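Local structure of early 35 kDa protein (Autographa californica nucleopolyhedrovirus, 1P35) at residues C1-D9 against I178-N186; Q37-M45 against I117-D125. The protein inhibits caspases and so blocks the apoptotic response of the infected insect host cell, and also suppresses host antiviral RNA interference. All coordinates share one frame; numbering follows the deposited sequence.

Contact 1: residues C1-D9 against I178-N186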
loop_
_atom_site.group_PDB
_atom_site.type_symbol
_atom_site.label_atom_id
_atom_site.label_comp_id
_atom_site.label_asym_id
_atom_site.label_seq_id
_atom_site.Cartn_x
_atom_site.Cartn_y
_atom_site.Cartn_z
ATOM N N CYS A 1 -2.485 25.120 5.682
ATOM C CA CYS A 1 -3.938 25.069 5.535
ATOM C C CYS A 1 -4.418 26.386 4.984
ATOM O O CYS A 1 -5.304 26.412 4.144
ATOM C CB CYS A 1 -4.479 24.829 6.887
ATOM S SG CYS A 1 -3.407 23.652 7.481
ATOM N N VAL A 2 -3.854 27.461 5.515
ATOM C CA VAL A 2 -4.174 28.838 5.050
ATOM C C VAL A 2 -3.176 28.934 3.919
ATOM O O VAL A 2 -1.968 29.139 4.126
ATOM C CB VAL A 2 -3.855 29.879 6.148
ATOM C CG1 VAL A 2 -4.192 31.264 5.694
ATOM C CG2 VAL A 2 -4.599 29.502 7.409
ATOM N N ILE A 3 -3.669 28.700 2.726
ATOM C CA ILE A 3 -2.798 28.683 1.554
ATOM C C ILE A 3 -2.746 29.952 0.730
ATOM O O ILE A 3 -3.754 30.621 0.532
ATOM C CB ILE A 3 -3.193 27.491 0.678
ATOM C CG1 ILE A 3 -3.014 26.207 1.511
ATOM C CG2 ILE A 3 -2.373 27.446 -0.600
ATOM C CD1 ILE A 3 -3.299 24.909 0.744
ATOM N N PHE A 4 -1.549 30.276 0.255
ATOM C CA PHE A 4 -1.318 31.466 -0.573
ATOM C C PHE A 4 -0.367 31.025 -1.664
ATOM O O PHE A 4 0.504 30.199 -1.423
ATOM C CB PHE A 4 -0.612 32.579 0.229
ATOM C CG PHE A 4 -0.261 33.789 -0.598
ATOM C CD1 PHE A 4 -1.201 34.787 -0.813
ATOM C CD2 PHE A 4 0.957 33.849 -1.291
ATOM C CE1 PHE A 4 -0.945 35.828 -1.728
ATOM C CE2 PHE A 4 1.236 34.878 -2.212
ATOM C CZ PHE A 4 0.273 35.869 -2.432
ATOM N N PRO A 5 -0.555 31.483 -2.904
ATOM C CA PRO A 5 -1.552 32.327 -3.561
ATOM C C PRO A 5 -2.923 31.728 -3.272
ATOM O O PRO A 5 -3.023 30.529 -3.060
ATOM C CB PRO A 5 -1.195 32.165 -5.028
ATOM C CG PRO A 5 0.318 32.090 -4.972
ATOM C CD PRO A 5 0.482 31.068 -3.867
ATOM N N VAL A 6 -3.978 32.535 -3.311
ATOM C CA VAL A 6 -5.300 32.005 -2.999
ATOM C C VAL A 6 -5.996 31.165 -4.078
ATOM O O VAL A 6 -7.005 30.510 -3.813
ATOM C CB VAL A 6 -6.240 33.136 -2.542
ATOM C CG1 VAL A 6 -5.751 33.704 -1.200
ATOM C CG2 VAL A 6 -6.283 34.232 -3.611
ATOM N N GLU A 7 -5.477 31.178 -5.293
ATOM C CA GLU A 7 -6.082 30.366 -6.346
ATOM C C GLU A 7 -5.982 28.887 -5.910
ATOM O O GLU A 7 -6.981 28.234 -5.634
ATOM C CB GLU A 7 -5.315 30.579 -7.667
ATOM C CG GLU A 7 -3.806 30.286 -7.541
ATOM C CD GLU A 7 -2.997 30.545 -8.800
ATOM O OE1 GLU A 7 -3.323 29.942 -9.846
ATOM O OE2 GLU A 7 -2.030 31.342 -8.727
ATOM N N ILE A 8 -4.737 28.417 -5.830
ATOM C CA ILE A 8 -4.340 27.066 -5.465
ATOM C C ILE A 8 -5.420 26.078 -5.082
ATOM O O ILE A 8 -6.147 26.304 -4.133
ATOM C CB ILE A 8 -3.310 27.079 -4.320
ATOM C CG1 ILE A 8 -2.101 27.919 -4.716
ATOM C CG2 ILE A 8 -2.861 25.642 -4.031
ATOM C CD1 ILE A 8 -1.381 27.360 -5.915
ATOM N N ASP A 9 -5.463 24.957 -5.805
ATOM C CA ASP A 9 -6.420 23.896 -5.574
ATOM C C ASP A 9 -5.734 22.713 -4.875
ATOM O O ASP A 9 -4.743 22.184 -5.351
ATOM C CB ASP A 9 -7.022 23.449 -6.908
ATOM C CG ASP A 9 -8.479 23.069 -6.781
ATOM O OD1 ASP A 9 -8.771 21.993 -6.205
ATOM O OD2 ASP A 9 -9.333 23.870 -7.230
ATOM N N ILE A 178 -3.378 22.317 18.471
ATOM C CA ILE A 178 -4.227 22.913 17.473
ATOM C C ILE A 178 -4.217 21.982 16.235
ATOM O O ILE A 178 -3.162 21.706 15.694
ATOM C CB ILE A 178 -3.667 24.286 17.125
ATOM C CG1 ILE A 178 -3.721 25.170 18.361
ATOM C CG2 ILE A 178 -4.414 24.900 15.946
ATOM C CD1 ILE A 178 -3.175 26.597 18.158
ATOM N N VAL A 179 -5.369 21.465 15.810
ATOM C CA VAL A 179 -5.412 20.619 14.623
ATOM C C VAL A 179 -5.768 21.655 13.565
ATOM O O VAL A 179 -6.834 22.235 13.577
ATOM C CB VAL A 179 -6.470 19.566 14.707
ATOM C CG1 VAL A 179 -6.241 18.578 13.604
ATOM C CG2 VAL A 179 -6.429 18.856 16.111
ATOM N N PRO A 180 -4.859 21.904 12.641
ATOM C CA PRO A 180 -5.077 22.918 11.587
ATOM C C PRO A 180 -6.056 22.634 10.467
ATOM O O PRO A 180 -5.652 22.390 9.327
ATOM C CB PRO A 180 -3.644 23.172 11.095
ATOM C CG PRO A 180 -3.039 21.792 11.153
ATOM C CD PRO A 180 -3.500 21.308 12.548
ATOM N N PHE A 181 -7.351 22.676 10.773
ATOM C CA PHE A 181 -8.356 22.446 9.740
ATOM C C PHE A 181 -8.700 23.701 8.964
ATOM O O PHE A 181 -9.163 23.607 7.825
ATOM C CB PHE A 181 -9.660 21.879 10.346
ATOM C CG PHE A 181 -9.524 20.498 10.892
ATOM C CD1 PHE A 181 -8.944 19.496 10.140
ATOM C CD2 PHE A 181 -10.028 20.183 12.155
ATOM C CE1 PHE A 181 -8.868 18.188 10.620
ATOM C CE2 PHE A 181 -9.953 18.874 12.652
ATOM C CZ PHE A 181 -9.368 17.870 11.865
ATOM N N ALA A 182 -8.502 24.879 9.553
ATOM C CA ALA A 182 -8.899 26.110 8.843
ATOM C C ALA A 182 -8.188 26.399 7.508
ATOM O O ALA A 182 -6.998 26.041 7.288
ATOM C CB ALA A 182 -8.767 27.358 9.794
ATOM N N HIS A 183 -8.930 27.071 6.633
ATOM C CA HIS A 183 -8.438 27.424 5.301
ATOM C C HIS A 183 -8.278 28.938 5.243
ATOM O O HIS A 183 -8.730 29.669 6.170
ATOM C CB HIS A 183 -9.466 27.045 4.218
ATOM C CG HIS A 183 -10.020 25.653 4.347
ATOM N ND1 HIS A 183 -9.479 24.569 3.698
ATOM C CD2 HIS A 183 -11.070 25.179 5.057
ATOM C CE1 HIS A 183 -10.172 23.486 3.995
ATOM N NE2 HIS A 183 -11.144 23.828 4.819
ATOM N N GLU A 184 -7.617 29.416 4.181
ATOM C CA GLU A 184 -7.540 30.843 4.001
ATOM C C GLU A 184 -9.020 31.269 3.711
ATOM O O GLU A 184 -9.821 30.484 3.196
ATOM C CB GLU A 184 -6.700 31.179 2.796
ATOM C CG GLU A 184 -7.255 30.643 1.524
ATOM C CD GLU A 184 -6.877 29.191 1.248
ATOM O OE1 GLU A 184 -6.516 28.442 2.171
ATOM O OE2 GLU A 184 -6.968 28.789 0.084
ATOM N N ILE A 185 -9.377 32.504 4.025
ATOM C CA ILE A 185 -10.750 32.997 3.767
ATOM C C ILE A 185 -11.032 33.086 2.262
ATOM O O ILE A 185 -10.082 33.246 1.487
ATOM C CB ILE A 185 -10.904 34.406 4.368
ATOM C CG1 ILE A 185 -10.514 34.364 5.849
ATOM C CG2 ILE A 185 -12.341 34.925 4.199
ATOM C CD1 ILE A 185 -10.427 35.749 6.498
ATOM N N ASN A 186 -12.298 32.929 1.832
ATOM C CA ASN A 186 -12.678 33.108 0.395
ATOM C C ASN A 186 -13.926 34.029 0.348
ATOM O O ASN A 186 -14.592 34.256 1.366
ATOM C CB ASN A 186 -13.003 31.802 -0.363
ATOM C CG ASN A 186 -14.244 31.088 0.195
ATOM O OD1 ASN A 186 -15.323 31.693 0.377
ATOM N ND2 ASN A 186 -14.094 29.797 0.466
HETATM O O HOH W 1 -5.317 28.903 -1.816
HETATM O O HOH W 2 -8.653 30.126 -1.746
HETATM O O HOH W 3 -6.625 26.259 -1.344
#
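E184 reaches across to strand 2-4 and makes a direct hydrogen bond to its backbone. Its OE1 accepts the backbone N of I3 at 2.9 Å, with an N-H...O angle of 170°. The bond is nearly straight, but the donor sits above the carboxylate plane, 67° out of it. The other oxygen serves water. Water 2 donates to E184 OE2 at 2.8 Å and also to the carbonyl O of V6. Waters 1 and 3 lie between the same OE2 and the carbonyls of P5 and I8. The carboxylate thus links strand 2-4 to the loop that follows it, through water. A chi1 of 62° and a bend at chi2 bring the E184 carboxylate to I3 N. V2 CG1 slides past the base of this side chain, 3.8 Å from E184 CB.

Nearer the N terminus, the SG of C1 lies 3.7 Å from CB of P180. P180 is the centre of an inverse gamma turn just past strand 176-179. Between these two ends, CA of H183 makes a C-H...O contact of 3.5 Å with the O of C1.

Around it, side chains from elsewhere bond to the loop. A182 N and H183 N bond to the side chains of N291 and N289. H183 also meets Y193 edge to face. V2 rests on K139 and L140 of helix 137-140. E184 is partly exposed. C1 O lies 3.1 Å from E184 OE1, but both are acceptors and do not bond. The I3 N-H and the waters probably offset the negative charge held beside that carbonyl.

Contact 2: residues Q37-M45 against I117-D125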
loop_
_atom_site.group_PDB
_atom_site.type_symbol
_atom_site.label_atom_id
_atom_site.label_comp_id
_atom_site.label_asym_id
_atom_site.label_seq_id
_atom_site.Cartn_x
_atom_site.Cartn_y
_atom_site.Cartn_z
ATOM N N GLN A 37 0.962 25.364 -13.459
ATOM C CA GLN A 37 1.543 26.637 -13.869
ATOM C C GLN A 37 2.622 27.068 -12.862
ATOM O O GLN A 37 3.809 26.827 -13.074
ATOM C CB GLN A 37 0.443 27.716 -13.974
ATOM C CG GLN A 37 -0.330 28.033 -12.665
ATOM C CD GLN A 37 -1.347 26.966 -12.257
ATOM O OE1 GLN A 37 -1.253 25.806 -12.675
ATOM N NE2 GLN A 37 -2.317 27.356 -11.413
ATOM N N LEU A 38 2.173 27.682 -11.767
ATOM C CA LEU A 38 2.996 28.173 -10.662
ATOM C C LEU A 38 4.482 28.387 -10.916
ATOM O O LEU A 38 5.255 27.438 -11.075
ATOM C CB LEU A 38 2.822 27.263 -9.445
ATOM C CG LEU A 38 1.394 27.097 -8.929
ATOM C CD1 LEU A 38 1.402 26.120 -7.759
ATOM C CD2 LEU A 38 0.824 28.450 -8.537
ATOM N N THR A 39 4.872 29.656 -10.932
ATOM C CA THR A 39 6.272 30.030 -11.127
ATOM C C THR A 39 6.893 30.423 -9.773
ATOM O O THR A 39 8.113 30.451 -9.629
ATOM C CB THR A 39 6.386 31.193 -12.138
ATOM O OG1 THR A 39 5.641 32.312 -11.653
ATOM C CG2 THR A 39 5.806 30.776 -13.485
ATOM N N LYS A 40 6.050 30.710 -8.786
ATOM C CA LYS A 40 6.517 31.063 -7.427
ATOM C C LYS A 40 6.092 30.003 -6.404
ATOM O O LYS A 40 5.243 29.169 -6.682
ATOM C CB LYS A 40 5.989 32.442 -7.036
ATOM C CG LYS A 40 6.580 33.507 -7.959
ATOM C CD LYS A 40 5.964 34.878 -7.769
ATOM C CE LYS A 40 6.668 35.902 -8.674
ATOM N NZ LYS A 40 6.059 37.246 -8.453
ATOM N N PRO A 41 6.710 29.995 -5.219
ATOM C CA PRO A 41 6.295 28.973 -4.257
ATOM C C PRO A 41 4.887 29.138 -3.649
ATOM O O PRO A 41 4.246 30.216 -3.702
ATOM C CB PRO A 41 7.381 29.052 -3.188
ATOM C CG PRO A 41 8.573 29.803 -3.942
ATOM C CD PRO A 41 7.789 30.829 -4.654
ATOM N N VAL A 42 4.416 28.023 -3.102
ATOM C CA VAL A 42 3.148 27.955 -2.405
ATOM C C VAL A 42 3.585 28.188 -0.946
ATOM O O VAL A 42 4.538 27.557 -0.468
ATOM C CB VAL A 42 2.524 26.523 -2.518
ATOM C CG1 VAL A 42 1.291 26.415 -1.634
ATOM C CG2 VAL A 42 2.191 26.199 -3.966
ATOM N N LEU A 43 2.929 29.118 -0.268
ATOM C CA LEU A 43 3.205 29.387 1.141
ATOM C C LEU A 43 1.971 28.871 1.913
ATOM O O LEU A 43 0.878 29.436 1.803
ATOM C CB LEU A 43 3.360 30.892 1.393
ATOM C CG LEU A 43 4.219 31.635 0.360
ATOM C CD1 LEU A 43 4.528 33.059 0.801
ATOM C CD2 LEU A 43 5.513 30.851 0.152
ATOM N N MET A 44 2.125 27.759 2.619
ATOM C CA MET A 44 1.028 27.236 3.409
ATOM C C MET A 44 1.342 27.550 4.872
ATOM O O MET A 44 2.426 27.265 5.345
ATOM C CB MET A 44 0.881 25.730 3.218
ATOM C CG MET A 44 -0.150 25.119 4.171
ATOM S SD MET A 44 -0.602 23.382 3.894
ATOM C CE MET A 44 0.932 22.481 4.283
ATOM N N MET A 45 0.417 28.150 5.585
ATOM C CA MET A 45 0.714 28.487 6.969
ATOM C C MET A 45 -0.381 28.075 7.866
ATOM O O MET A 45 -1.523 27.972 7.435
ATOM C CB MET A 45 0.934 29.983 7.103
ATOM C CG MET A 45 1.880 30.578 6.026
ATOM S SD MET A 45 2.440 32.163 6.639
ATOM C CE MET A 45 2.923 32.955 5.039
ATOM N N ILE A 117 8.261 38.224 4.467
ATOM C CA ILE A 117 8.217 36.823 4.071
ATOM C C ILE A 117 7.777 36.629 2.624
ATOM O O ILE A 117 8.433 35.907 1.884
ATOM C CB ILE A 117 7.363 35.982 5.047
ATOM C CG1 ILE A 117 8.065 35.923 6.421
ATOM C CG2 ILE A 117 7.175 34.580 4.486
ATOM C CD1 ILE A 117 7.197 35.324 7.576
ATOM N N LEU A 118 6.698 37.280 2.218
ATOM C CA LEU A 118 6.286 37.174 0.828
ATOM C C LEU A 118 7.460 37.565 -0.060
ATOM O O LEU A 118 7.772 36.858 -1.021
ATOM C CB LEU A 118 5.112 38.107 0.494
ATOM C CG LEU A 118 3.820 37.897 1.299
ATOM C CD1 LEU A 118 2.681 38.544 0.555
ATOM C CD2 LEU A 118 3.499 36.426 1.450
ATOM N N LYS A 119 8.116 38.685 0.267
ATOM C CA LYS A 119 9.218 39.152 -0.571
ATOM C C LYS A 119 10.335 38.132 -0.711
ATOM O O LYS A 119 10.872 37.968 -1.791
ATOM C CB LYS A 119 9.818 40.458 -0.048
ATOM C CG LYS A 119 11.024 40.939 -0.893
ATOM C CD LYS A 119 11.473 42.313 -0.486
ATOM C CE LYS A 119 12.350 42.946 -1.538
ATOM N NZ LYS A 119 12.450 44.408 -1.262
ATOM N N SER A 120 10.712 37.456 0.371
ATOM C CA SER A 120 11.767 36.474 0.235
ATOM C C SER A 120 11.357 35.392 -0.739
ATOM O O SER A 120 12.203 34.627 -1.184
ATOM C CB SER A 120 12.119 35.812 1.583
ATOM O OG SER A 120 11.017 35.105 2.125
ATOM N N HIS A 121 10.061 35.316 -1.063
ATOM C CA HIS A 121 9.572 34.290 -2.001
ATOM C C HIS A 121 9.151 34.856 -3.338
ATOM O O HIS A 121 8.437 34.228 -4.125
ATOM C CB HIS A 121 8.456 33.467 -1.335
ATOM C CG HIS A 121 8.959 32.675 -0.181
ATOM N ND1 HIS A 121 9.968 31.751 -0.324
ATOM C CD2 HIS A 121 8.691 32.743 1.145
ATOM C CE1 HIS A 121 10.305 31.275 0.861
ATOM N NE2 HIS A 121 9.550 31.866 1.773
ATOM N N ASP A 122 9.647 36.059 -3.574
ATOM C CA ASP A 122 9.433 36.798 -4.796
ATOM C C ASP A 122 8.009 37.331 -4.983
ATOM O O ASP A 122 7.602 37.627 -6.114
ATOM C CB ASP A 122 9.854 35.943 -5.995
ATOM C CG ASP A 122 10.279 36.785 -7.187
ATOM O OD1 ASP A 122 10.459 38.016 -7.035
ATOM O OD2 ASP A 122 10.455 36.203 -8.280
ATOM N N TYR A 123 7.230 37.418 -3.902
ATOM C CA TYR A 123 5.900 38.006 -4.035
ATOM C C TYR A 123 6.056 39.428 -3.548
ATOM O O TYR A 123 6.147 39.674 -2.337
ATOM C CB TYR A 123 4.837 37.272 -3.199
ATOM C CG TYR A 123 4.506 35.884 -3.707
ATOM C CD1 TYR A 123 3.628 35.705 -4.773
ATOM C CD2 TYR A 123 5.083 34.757 -3.137
ATOM C CE1 TYR A 123 3.336 34.443 -5.252
ATOM C CE2 TYR A 123 4.794 33.479 -3.612
ATOM C CZ TYR A 123 3.920 33.331 -4.669
ATOM O OH TYR A 123 3.636 32.073 -5.148
ATOM N N THR A 124 6.093 40.369 -4.494
ATOM C CA THR A 124 6.280 41.775 -4.151
ATOM C C THR A 124 5.213 42.762 -4.600
ATOM O O THR A 124 5.170 43.880 -4.108
ATOM C CB THR A 124 7.621 42.292 -4.671
ATOM O OG1 THR A 124 7.628 42.208 -6.103
ATOM C CG2 THR A 124 8.781 41.444 -4.115
ATOM N N ASP A 125 4.350 42.379 -5.524
ATOM C CA ASP A 125 3.321 43.311 -5.978
ATOM C C ASP A 125 2.312 43.617 -4.876
ATOM O O ASP A 125 2.168 42.853 -3.916
ATOM C CB ASP A 125 2.622 42.748 -7.219
ATOM C CG ASP A 125 2.097 41.343 -7.011
ATOM O OD1 ASP A 125 2.900 40.455 -6.644
ATOM O OD2 ASP A 125 0.884 41.125 -7.230
#
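L43, on strand 42-48, packs against the end of helix 110-120, which closes in a Schellman motif. D122 is its C-prime residue, with positive phi. Y123 N returns to L118 O at 3.0 Å, and D122 N bonds to K119 O. This turn brings H121 and Y123 over the strand and the residues leading into it.

The tight part is mostly apolar. CD1 of L43 meets CD2 of L118 at 3.6 Å. CD2 of L43 makes an off-centre CH-pi contact with the H121 ring, 4.2 Å from its centroid. CG of H121 is anti to its carbonyl carbon (chi1 -66°), which places the ring beside L43. CD of P41 lies 4.1 Å from CE2 of Y123. The buried Y123 also donates its OH, in the ring plane, to P41 O. At 2.4 Å this bond is very short, and its exact length is doubtful. Behind these groups, L118 leans on I129 and Y132 of helix 126-135, and H121 touches V153 of strand 148-154. F4 meets the Y123 ring edge to face.

The solvent side belongs to K40 and D122. K40 is extended beyond CG and runs past Y123 in the opposite direction. Its CD lies over one face of the ring, 4.0 Å from the centroid and 24° off the normal. The D122 carboxylate is near but forms no salt bridge, with OD2 4.5 Å from K40 NZ. The lysine ends instead on a carbonyl of the helix-ending turn: K40 NZ donates to D122 O at 2.8 Å, tilted 24° from the carbonyl plane.

The chain starts in contact 1, where strand 2-4 later meets the loop after strand 176-179. It then runs through strands 10-21 and 24-33 to residues 37-45, the first half of contact 2. The end of helix 110-120 and the residues after it close that shorter loop. Only after strands 148-154 and 164-170 does the chain reach 178-186 and close contact 1. Contact 2 is thus nested within contact 1. The two meet through antiparallel strands 2-4 and 42-48, by probable hydrogen bonds from L43 N to F4 O and from M45 N to V2 O. Together they tie the N-terminal strand, its sheet neighbour, a helix end and the loop after strand 176-179.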